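Long-range contacts in cobalamin biosynthesis protein CobN (Mycobacterium tuberculosis, PDB 7C6O), which is the large, catalytic subunit of cobaltochelatase, the enzyme that inserts cobalt into the corrin ring during cobalamin biosynthesis: residues A1005-L1010 and A1020-V1025; L1010-S1015 and A1194-E1199. All blocks are in the same frame, centred on the assembly; numbering follows the deposited sequence.

Both contacts use the short helix 1007-1013, and L1010 belongs to both ranges, though it touches across contact 1 alone. Contact 1 joins the start of that helix to helix 1019-1030, its neighbour in sequence, through buried leucines and a valine. Contact 2, centred about 14 Å away, joins the last turn of the same helix to helix 1187-1203, through segments 179 residues apart at their closest ends, and is only partly buried. Its chemistry changes accordingly: arginines, acidic side chains, a helix-end carbonyl and two waters take over from most of the methyl groups. One short helix is therefore packed by apolar contact at its beginning and held by charges and hydrogen bonds at its end.

Contact 1 of 2, residues A1005-L1010 and A1020-V1025; sequences AGLLQL and ADLAQV
L1007 and L1010 of helix 1007-1013 pack on L1022 and V1025 of helix 1019-1030 in a buried contact, mainly of apolar side chains that also lie against two backbone carbonyls; the two helices follow each other in the chain, joined by the short connection 1014-1018. V1025 has the largest share of the contact. With its CG1 anti to the backbone N (chi1 170°), one methyl is directed at the start of the short helix and the other at L1010. CG1 touches G1006 O at 3.5 Å by van der Waals contact alone; that oxygen, on the N-cap residue, accepts the helical hydrogen bond from L1010 N. G1006 suits this place twice over: its phi is positive, and a beta carbon there would press against V1025 CG1.

The two leucines of the short helix, one turn apart, take different methyls of the valine. L1007 lays CD2 at 3.9 Å from V1025 CG1 and at 3.7 Å from L1022 O. L1010 brings both its methyls to V1025 CG2, CD2 at 3.7 Å and CD1 at 3.8 Å, so that the valine methyl faces the fork of the leucine. The same L1010 CD2 meets L1022 CD2 at 3.8 Å, the two leucine side chains crossing at about a right angle.

Other parts of the fold close the sides: Y521 of helix 517-522 touches L1010 and V1025, W1016 packs on L1010 and L1022, and A1083 of helix 1072-1089 meets L1022. Since only van der Waals contact joins the two segments, their association depends on the fit of branched side chains and on the exclusion of water from them.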
loop_
_atom_site.group_PDB
_atom_site.type_symbol
_atom_site.label_atom_id
_atom_site.label_comp_id
_atom_site.label_asym_id
_atom_site.label_seq_id
_atom_site.Cartn_x
_atom_site.Cartn_y
_atom_site.Cartn_z
ATOM N N ALA A 1005 8.785 1.561 12.890
ATOM C CA ALA A 1005 9.880 2.396 13.362
ATOM C C ALA A 1005 10.137 2.262 14.856
ATOM O O ALA A 1005 11.142 2.792 15.343
ATOM C CB ALA A 1005 9.617 3.869 13.018
ATOM N N GLY A 1006 9.255 1.586 15.594
ATOM C CA GLY A 1006 9.508 1.203 16.965
ATOM C C GLY A 1006 9.135 2.226 18.017
ATOM O O GLY A 1006 8.963 1.855 19.183
ATOM N N LEU A 1007 8.992 3.500 17.647
ATOM C CA LEU A 1007 8.826 4.536 18.662
ATOM C C LEU A 1007 7.410 4.595 19.223
ATOM O O LEU A 1007 7.224 5.041 20.360
ATOM C CB LEU A 1007 9.239 5.894 18.095
ATOM C CG LEU A 1007 10.753 6.027 17.916
ATOM C CD1 LEU A 1007 11.113 7.393 17.381
ATOM C CD2 LEU A 1007 11.477 5.764 19.228
ATOM N N LEU A 1008 6.402 4.164 18.459
ATOM C CA LEU A 1008 5.069 4.040 19.041
ATOM C C LEU A 1008 5.067 3.012 20.163
ATOM O O LEU A 1008 4.502 3.251 21.238
ATOM C CB LEU A 1008 4.045 3.663 17.972
ATOM C CG LEU A 1008 2.613 3.447 18.470
ATOM C CD1 LEU A 1008 2.078 4.704 19.140
ATOM C CD2 LEU A 1008 1.702 3.019 17.329
ATOM N N GLN A 1009 5.708 1.861 19.934
ATOM C CA GLN A 1009 5.827 0.858 20.987
ATOM C C GLN A 1009 6.574 1.414 22.192
ATOM O O GLN A 1009 6.192 1.159 23.341
ATOM C CB GLN A 1009 6.533 -0.391 20.451
ATOM C CG GLN A 1009 5.691 -1.240 19.504
ATOM C CD GLN A 1009 5.626 -0.681 18.091
ATOM O OE1 GLN A 1009 6.275 0.315 17.770
ATOM N NE2 GLN A 1009 4.839 -1.328 17.238
ATOM N N LEU A 1010 7.637 2.183 21.951
ATOM C CA LEU A 1010 8.416 2.738 23.053
ATOM C C LEU A 1010 7.588 3.718 23.876
ATOM O O LEU A 1010 7.551 3.636 25.110
ATOM C CB LEU A 1010 9.677 3.418 22.513
ATOM C CG LEU A 1010 10.650 3.926 23.577
ATOM C CD1 LEU A 1010 11.231 2.757 24.375
ATOM C CD2 LEU A 1010 11.757 4.757 22.947
ATOM N N ALA A 1020 19.089 9.274 24.074
ATOM C CA ALA A 1020 19.823 8.055 23.749
ATOM C C ALA A 1020 18.881 6.866 23.612
ATOM O O ALA A 1020 19.093 5.993 22.764
ATOM C CB ALA A 1020 20.887 7.777 24.811
ATOM N N ASP A 1021 17.836 6.817 24.442
ATOM C CA ASP A 1021 16.859 5.737 24.345
ATOM C C ASP A 1021 16.038 5.855 23.069
ATOM O O ASP A 1021 15.820 4.861 22.366
ATOM C CB ASP A 1021 15.936 5.744 25.562
ATOM C CG ASP A 1021 16.659 5.400 26.843
ATOM O OD1 ASP A 1021 17.626 4.613 26.798
ATOM O OD2 ASP A 1021 16.250 5.918 27.897
ATOM N N LEU A 1022 15.554 7.063 22.766
ATOM C CA LEU A 1022 14.806 7.277 21.531
ATOM C C LEU A 1022 15.629 6.859 20.319
ATOM O O LEU A 1022 15.142 6.140 19.438
ATOM C CB LEU A 1022 14.388 8.745 21.417
ATOM C CG LEU A 1022 13.486 9.303 22.521
ATOM C CD1 LEU A 1022 13.222 10.794 22.305
ATOM C CD2 LEU A 1022 12.178 8.527 22.598
ATOM N N ALA A 1023 16.890 7.294 20.266
ATOM C CA ALA A 1023 17.740 6.971 19.124
ATOM C C ALA A 1023 18.039 5.479 19.055
ATOM O O ALA A 1023 18.111 4.907 17.961
ATOM C CB ALA A 1023 19.040 7.772 19.195
ATOM N N GLN A 1024 18.223 4.831 20.210
ATOM C CA GLN A 1024 18.535 3.404 20.208
ATOM C C GLN A 1024 17.387 2.588 19.626
ATOM O O GLN A 1024 17.611 1.658 18.842
ATOM C CB GLN A 1024 18.867 2.925 21.623
ATOM C CG GLN A 1024 19.186 1.438 21.692
ATOM C CD GLN A 1024 19.580 0.969 23.081
ATOM O OE1 GLN A 1024 19.630 1.754 24.029
ATOM N NE2 GLN A 1024 19.863 -0.326 23.208
ATOM N N VAL A 1025 16.149 2.916 19.997
ATOM C CA VAL A 1025 15.005 2.200 19.440
ATOM C C VAL A 1025 14.863 2.506 17.954
ATOM O O VAL A 1025 14.711 1.597 17.129
ATOM C CB VAL A 1025 13.722 2.542 20.219
ATOM C CG1 VAL A 1025 12.496 2.007 19.487
ATOM C CG2 VAL A 1025 13.795 1.965 21.629
#

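Contact 2 of 2, residues L1010-S1015 and A1194-E1199; sequences LIDSRS and AERLLE
R1196 reaches across from helix 1187-1203 with its guanidinium over I1011, whose CG2 lies against one face, 3.9 Å from NH1. Bends at chi2 and chi3 curl the arginine chain into this position. NH1 donates to I1011 O near the C-terminal end of helix 1007-1013 (3.2 Å), approaching from above the carbonyl plane, and also to E1199 OE2 on its syn side (3.0 Å). NH2 makes a salt bridge to D1012 OD1 (3.2 Å) in which the hydrogen bond is weak, carboxylate and guanidinium planes being 21° apart, while NE pairs with D1148.

R1014, the first residue beyond the helix and of positive phi, sends its aliphatic chain past E1199, CD passing 3.3 Å from OE2. Its guanidinium stands steeply to that carboxylate, 80° between planes, and E1195 OE1 hangs over one face in a long, purely electrostatic pairing. One water bridges I1011 O and E1199 OE1, which R1203 also binds; another links R1014 NH1 to E1199 OE2.

Arginine suits the R1196 site because its several N-H groups can serve a carbonyl and three carboxylates together. The surrounding acids probably stabilise its positive charge, and this partly buried network ties the helix end to helix 1187-1203.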
loop_
_atom_site.group_PDB
_atom_site.type_symbol
_atom_site.label_atom_id
_atom_site.label_comp_id
_atom_site.label_asym_id
_atom_site.label_seq_id
_atom_site.Cartn_x
_atom_site.Cartn_y
_atom_site.Cartn_z
ATOM N N LEU A 1010 7.637 2.183 21.951
ATOM C CA LEU A 1010 8.416 2.738 23.053
ATOM C C LEU A 1010 7.588 3.718 23.876
ATOM O O LEU A 1010 7.551 3.636 25.110
ATOM C CB LEU A 1010 9.677 3.418 22.513
ATOM C CG LEU A 1010 10.650 3.926 23.577
ATOM C CD1 LEU A 1010 11.231 2.757 24.375
ATOM C CD2 LEU A 1010 11.757 4.757 22.947
ATOM N N ILE A 1011 6.906 4.651 23.205
ATOM C CA ILE A 1011 6.122 5.662 23.913
ATOM C C ILE A 1011 4.994 5.009 24.705
ATOM O O ILE A 1011 4.689 5.418 25.833
ATOM C CB ILE A 1011 5.595 6.718 22.919
ATOM C CG1 ILE A 1011 6.566 7.899 22.820
ATOM C CG2 ILE A 1011 4.215 7.216 23.325
ATOM C CD1 ILE A 1011 7.961 7.534 22.369
ATOM N N ASP A 1012 4.375 3.970 24.143
ATOM C CA ASP A 1012 3.295 3.290 24.852
ATOM C C ASP A 1012 3.811 2.504 26.051
ATOM O O ASP A 1012 3.117 2.412 27.070
ATOM C CB ASP A 1012 2.532 2.377 23.894
ATOM C CG ASP A 1012 1.586 3.146 22.992
ATOM O OD1 ASP A 1012 1.390 4.355 23.234
ATOM O OD2 ASP A 1012 1.041 2.546 22.043
ATOM N N SER A 1013 5.018 1.941 25.957
ATOM C CA SER A 1013 5.601 1.236 27.092
ATOM C C SER A 1013 6.105 2.187 28.165
ATOM O O SER A 1013 6.226 1.781 29.326
ATOM C CB SER A 1013 6.759 0.353 26.635
ATOM O OG SER A 1013 7.925 1.134 26.430
ATOM N N ARG A 1014 6.420 3.427 27.794
ATOM C CA ARG A 1014 6.970 4.457 28.671
ATOM C C ARG A 1014 8.349 4.099 29.215
ATOM O O ARG A 1014 8.862 4.802 30.092
ATOM C CB ARG A 1014 6.015 4.781 29.831
ATOM C CG ARG A 1014 4.588 5.084 29.388
ATOM C CD ARG A 1014 3.757 5.685 30.514
ATOM N NE ARG A 1014 3.463 4.728 31.576
ATOM C CZ ARG A 1014 2.711 5.005 32.637
ATOM N NH1 ARG A 1014 2.178 6.213 32.776
ATOM N NH2 ARG A 1014 2.490 4.078 33.557
ATOM N N SER A 1015 8.980 3.042 28.702
ATOM C CA SER A 1015 10.265 2.572 29.225
ATOM C C SER A 1015 11.434 3.250 28.503
ATOM O O SER A 1015 12.260 2.613 27.846
ATOM C CB SER A 1015 10.354 1.054 29.114
ATOM O OG SER A 1015 9.371 0.424 29.918
ATOM N N ALA A 1194 -5.633 11.609 30.810
ATOM C CA ALA A 1194 -5.138 12.182 32.057
ATOM C C ALA A 1194 -3.773 11.613 32.413
ATOM O O ALA A 1194 -2.877 12.346 32.848
ATOM C CB ALA A 1194 -6.138 11.929 33.185
ATOM N N GLU A 1195 -3.592 10.307 32.219
ATOM C CA GLU A 1195 -2.301 9.689 32.496
ATOM C C GLU A 1195 -1.210 10.264 31.600
ATOM O O GLU A 1195 -0.102 10.558 32.067
ATOM C CB GLU A 1195 -2.404 8.177 32.317
ATOM C CG GLU A 1195 -1.528 7.378 33.260
ATOM C CD GLU A 1195 -1.720 5.885 33.092
ATOM O OE1 GLU A 1195 -1.548 5.387 31.960
ATOM O OE2 GLU A 1195 -2.058 5.215 34.089
ATOM N N ARG A 1196 -1.504 10.440 30.309
ATOM C CA ARG A 1196 -0.484 10.932 29.388
ATOM C C ARG A 1196 -0.109 12.379 29.690
ATOM O O ARG A 1196 1.068 12.747 29.614
ATOM C CB ARG A 1196 -0.959 10.793 27.941
ATOM C CG ARG A 1196 0.141 11.047 26.918
ATOM C CD ARG A 1196 1.147 9.908 26.904
ATOM N NE ARG A 1196 0.626 8.744 26.192
ATOM C CZ ARG A 1196 1.237 7.567 26.131
ATOM N NH1 ARG A 1196 2.397 7.384 26.752
ATOM N NH2 ARG A 1196 0.689 6.571 25.453
ATOM N N LEU A 1197 -1.093 13.213 30.033
ATOM C CA LEU A 1197 -0.788 14.602 30.363
ATOM C C LEU A 1197 0.020 14.692 31.651
ATOM O O LEU A 1197 0.944 15.508 31.757
ATOM C CB LEU A 1197 -2.081 15.412 30.463
ATOM C CG LEU A 1197 -2.850 15.548 29.143
ATOM C CD1 LEU A 1197 -4.305 15.918 29.383
ATOM C CD2 LEU A 1197 -2.177 16.576 28.238
ATOM N N LEU A 1198 -0.296 13.846 32.634
ATOM C CA LEU A 1198 0.533 13.773 33.830
ATOM C C LEU A 1198 1.926 13.244 33.515
ATOM O O LEU A 1198 2.897 13.646 34.167
ATOM C CB LEU A 1198 -0.151 12.908 34.889
ATOM C CG LEU A 1198 -1.324 13.581 35.598
ATOM C CD1 LEU A 1198 -2.181 12.550 36.309
ATOM C CD2 LEU A 1198 -0.814 14.622 36.584
ATOM N N GLU A 1199 2.053 12.356 32.522
ATOM C CA GLU A 1199 3.383 11.905 32.119
ATOM C C GLU A 1199 4.182 13.039 31.486
ATOM O O GLU A 1199 5.390 13.160 31.725
ATOM C CB GLU A 1199 3.286 10.721 31.152
ATOM C CG GLU A 1199 4.653 10.253 30.644
ATOM C CD GLU A 1199 4.570 9.146 29.605
ATOM O OE1 GLU A 1199 5.641 8.689 29.152
ATOM O OE2 GLU A 1199 3.447 8.737 29.240
HETATM O O HOH W 1 6.103 7.357 26.947
HETATM O O HOH W 2 1.233 7.952 30.287
#